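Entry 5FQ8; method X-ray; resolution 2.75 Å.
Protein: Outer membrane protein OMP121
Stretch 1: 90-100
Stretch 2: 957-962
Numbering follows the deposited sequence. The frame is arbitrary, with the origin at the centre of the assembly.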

# COMPACT_ATOMS: atom_id res chain seq x y z
N GLY B 90 2.92 18.75 36.43
CA GLY B 90 4.12 18.27 35.75
C GLY B 90 3.97 16.91 35.09
O GLY B 90 2.93 16.27 35.08
N VAL B 91 5.09 16.48 34.52
CA VAL B 91 5.18 15.21 33.80
C VAL B 91 5.59 14.12 34.78
O VAL B 91 6.62 14.22 35.44
CB VAL B 91 6.19 15.31 32.65
CG1 VAL B 91 6.52 13.96 32.14
CG2 VAL B 91 5.64 16.17 31.55
N SER B 92 4.77 13.09 34.90
CA SER B 92 5.18 11.92 35.64
C SER B 92 5.60 10.78 34.74
O SER B 92 6.52 10.03 35.08
CB SER B 92 4.05 11.44 36.54
OG SER B 92 3.60 12.49 37.36
N SER B 93 4.96 10.64 33.59
CA SER B 93 5.21 9.54 32.68
C SER B 93 6.36 9.93 31.77
O SER B 93 6.27 10.92 31.03
CB SER B 93 3.95 9.22 31.88
OG SER B 93 4.03 7.98 31.20
N LEU B 94 7.47 9.19 31.83
CA LEU B 94 8.62 9.60 31.04
C LEU B 94 8.38 9.35 29.57
O LEU B 94 8.93 10.05 28.73
CB LEU B 94 9.87 8.88 31.50
CG LEU B 94 11.08 9.77 31.47
CD1 LEU B 94 10.75 11.03 32.21
CD2 LEU B 94 12.22 9.05 32.13
N SER B 95 7.57 8.36 29.24
CA SER B 95 7.00 8.30 27.91
C SER B 95 5.80 7.39 27.96
O SER B 95 5.91 6.23 28.36
CB SER B 95 7.99 7.81 26.88
OG SER B 95 8.67 8.91 26.32
N GLY B 96 4.65 7.95 27.61
CA GLY B 96 4.51 9.38 27.39
C GLY B 96 3.06 9.83 27.50
O GLY B 96 2.51 10.49 26.62
N THR B 97 2.42 9.43 28.60
CA THR B 97 1.00 9.65 28.81
C THR B 97 0.81 10.56 30.02
O THR B 97 0.82 10.09 31.16
CB THR B 97 0.28 8.33 29.02
OG1 THR B 97 0.59 7.43 27.95
CG2 THR B 97 -1.22 8.57 29.07
N ASN B 98 0.63 11.85 29.78
CA ASN B 98 0.47 12.78 30.89
C ASN B 98 -0.83 13.54 30.87
O ASN B 98 -1.04 14.38 31.75
CB ASN B 98 1.63 13.78 30.92
CG ASN B 98 2.95 13.12 31.15
OD1 ASN B 98 3.38 12.96 32.29
ND2 ASN B 98 3.59 12.72 30.09
N GLN B 99 -1.70 13.31 29.91
CA GLN B 99 -2.99 13.96 29.95
C GLN B 99 -3.80 13.39 31.10
O GLN B 99 -3.65 12.23 31.46
CB GLN B 99 -3.73 13.75 28.64
CG GLN B 99 -2.83 13.79 27.45
CD GLN B 99 -2.29 15.16 27.20
OE1 GLN B 99 -3.04 16.09 26.99
NE2 GLN B 99 -0.98 15.29 27.22
N PRO B 100 -4.66 14.20 31.71
CA PRO B 100 -5.58 13.68 32.72
C PRO B 100 -6.70 12.86 32.10
O PRO B 100 -7.05 12.97 30.92
CB PRO B 100 -6.14 14.95 33.36
CG PRO B 100 -6.07 15.94 32.28
CD PRO B 100 -4.82 15.65 31.54
N GLY B 957 3.72 16.81 19.03
CA GLY B 957 2.57 16.32 19.75
C GLY B 957 2.24 17.09 21.01
O GLY B 957 2.89 18.06 21.40
N ASN B 958 1.19 16.64 21.67
CA ASN B 958 0.64 17.34 22.80
C ASN B 958 1.06 16.75 24.13
O ASN B 958 0.41 17.02 25.13
CB ASN B 958 -0.88 17.33 22.71
CG ASN B 958 -1.46 15.96 22.95
OD1 ASN B 958 -0.83 14.96 22.66
ND2 ASN B 958 -2.66 15.90 23.47
N ASP B 959 2.10 15.93 24.16
CA ASP B 959 2.54 15.43 25.45
C ASP B 959 4.01 15.74 25.67
O ASP B 959 4.51 16.78 25.24
CB ASP B 959 2.26 13.94 25.59
CG ASP B 959 2.05 13.54 27.01
OD1 ASP B 959 3.02 13.57 27.77
OD2 ASP B 959 0.91 13.23 27.41
N LEU B 960 4.71 14.84 26.36
CA LEU B 960 6.09 15.11 26.75
C LEU B 960 6.99 15.38 25.56
O LEU B 960 7.72 16.36 25.53
CB LEU B 960 6.64 13.95 27.56
CG LEU B 960 8.08 14.22 27.92
CD1 LEU B 960 8.09 15.30 28.93
CD2 LEU B 960 8.68 12.99 28.50
N GLU B 961 6.95 14.51 24.55
CA GLU B 961 7.89 14.68 23.44
C GLU B 961 7.65 15.98 22.71
O GLU B 961 8.56 16.45 22.02
CB GLU B 961 7.80 13.52 22.47
CG GLU B 961 8.32 12.20 23.02
CD GLU B 961 8.10 11.04 22.10
OE1 GLU B 961 7.94 11.25 20.89
OE2 GLU B 961 8.08 9.90 22.60
N GLY B 962 6.48 16.59 22.85
CA GLY B 962 6.25 17.87 22.23
C GLY B 962 7.06 18.99 22.85
O GLY B 962 7.34 20.00 22.19

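A loop (90-100) and a turn that runs into a 3-10 segment at Glu961, far apart in sequence, with touching residues at least 859 positions apart in one chain of OMP121, meet around the carboxylate of Asp959, burying 393 Å² in total. Asp959 points its CA-to-CB bond toward stretch 1, and its t rotamer (chi1 -152°) carries both carboxylate oxygens into a set of N-H donors. Asp959 OD2 accepts hydrogen bonds from Asn98 N (2.8 Å) and Gln99 NE2 (2.8 Å), both nearly straight. Asp959 OD1 accepts a hydrogen bond from Asn98 ND2 at a short 2.5 Å and another from the N of its neighbour Leu960, again 2.5 Å from Asp959 OD1. A short acidic side chain suits this place: it offers two acceptors to four N-H groups while staying close to the backbone. The carbonyl of Gly96 packs against the same carboxylate, with Gly96 O 3.1 Å from Asp959 CG; Gly96 O and the two carboxylate oxygens are all acceptors, so this is contact without a hydrogen bond. Gly96 follows a cis peptide bond, and a CB there would have room, so crowding by stretch 2 does not account for the glycine.

Asn98, buried and in the m rotamer with chi2 near -90°, works in two directions. Asn98 ND2 faces Asp959 and makes a weak bond to Ser93 O (3.4 Å from Asn98 ND2), while Asn98 OD1 accepts from Ser93 N (3.1 Å from Asn98 OD1) and, weakly, from Ser92 N (3.0 Å from Asn98 OD1). The amide thus ties the loop of stretch 1 together while presenting a donor to stretch 2. Gln99 starts out sideways, but successive turns at chi1 -38°, chi2 -69° and chi3 -60° fold the chain so that its end comes nearer. Gln99 NE2 reaches Asp959 OD2 and adds a weak bond to Asn958 O at 3.0 Å; Gln99 OE1 is satisfied elsewhere in the structure. Asn958 adopts chi1 p, its end also coming nearer, and Asn958 ND2 lies 3.5 Å from Gln99 OE1.

Beside this polar cluster, Leu960 supplies the apolar contact. Pointing toward stretch 1 with chi1 t and chi2 p, it spreads its two methyls: Leu960 CD1 meets Val91 CG2 at 3.7 Å, and Leu960 CD2 lies 3.0 Å from Leu94 O, a tight approach. Val91, itself t and pointing toward stretch 2, is a compact branched partner. Leu94 points away, yet its end comes nearer. Ser95 OG bonds to Leu94 O (2.7 Å from Ser95 OG) and approaches Glu961 OE2 only to 3.9 Å, where no hydrogen bond is made.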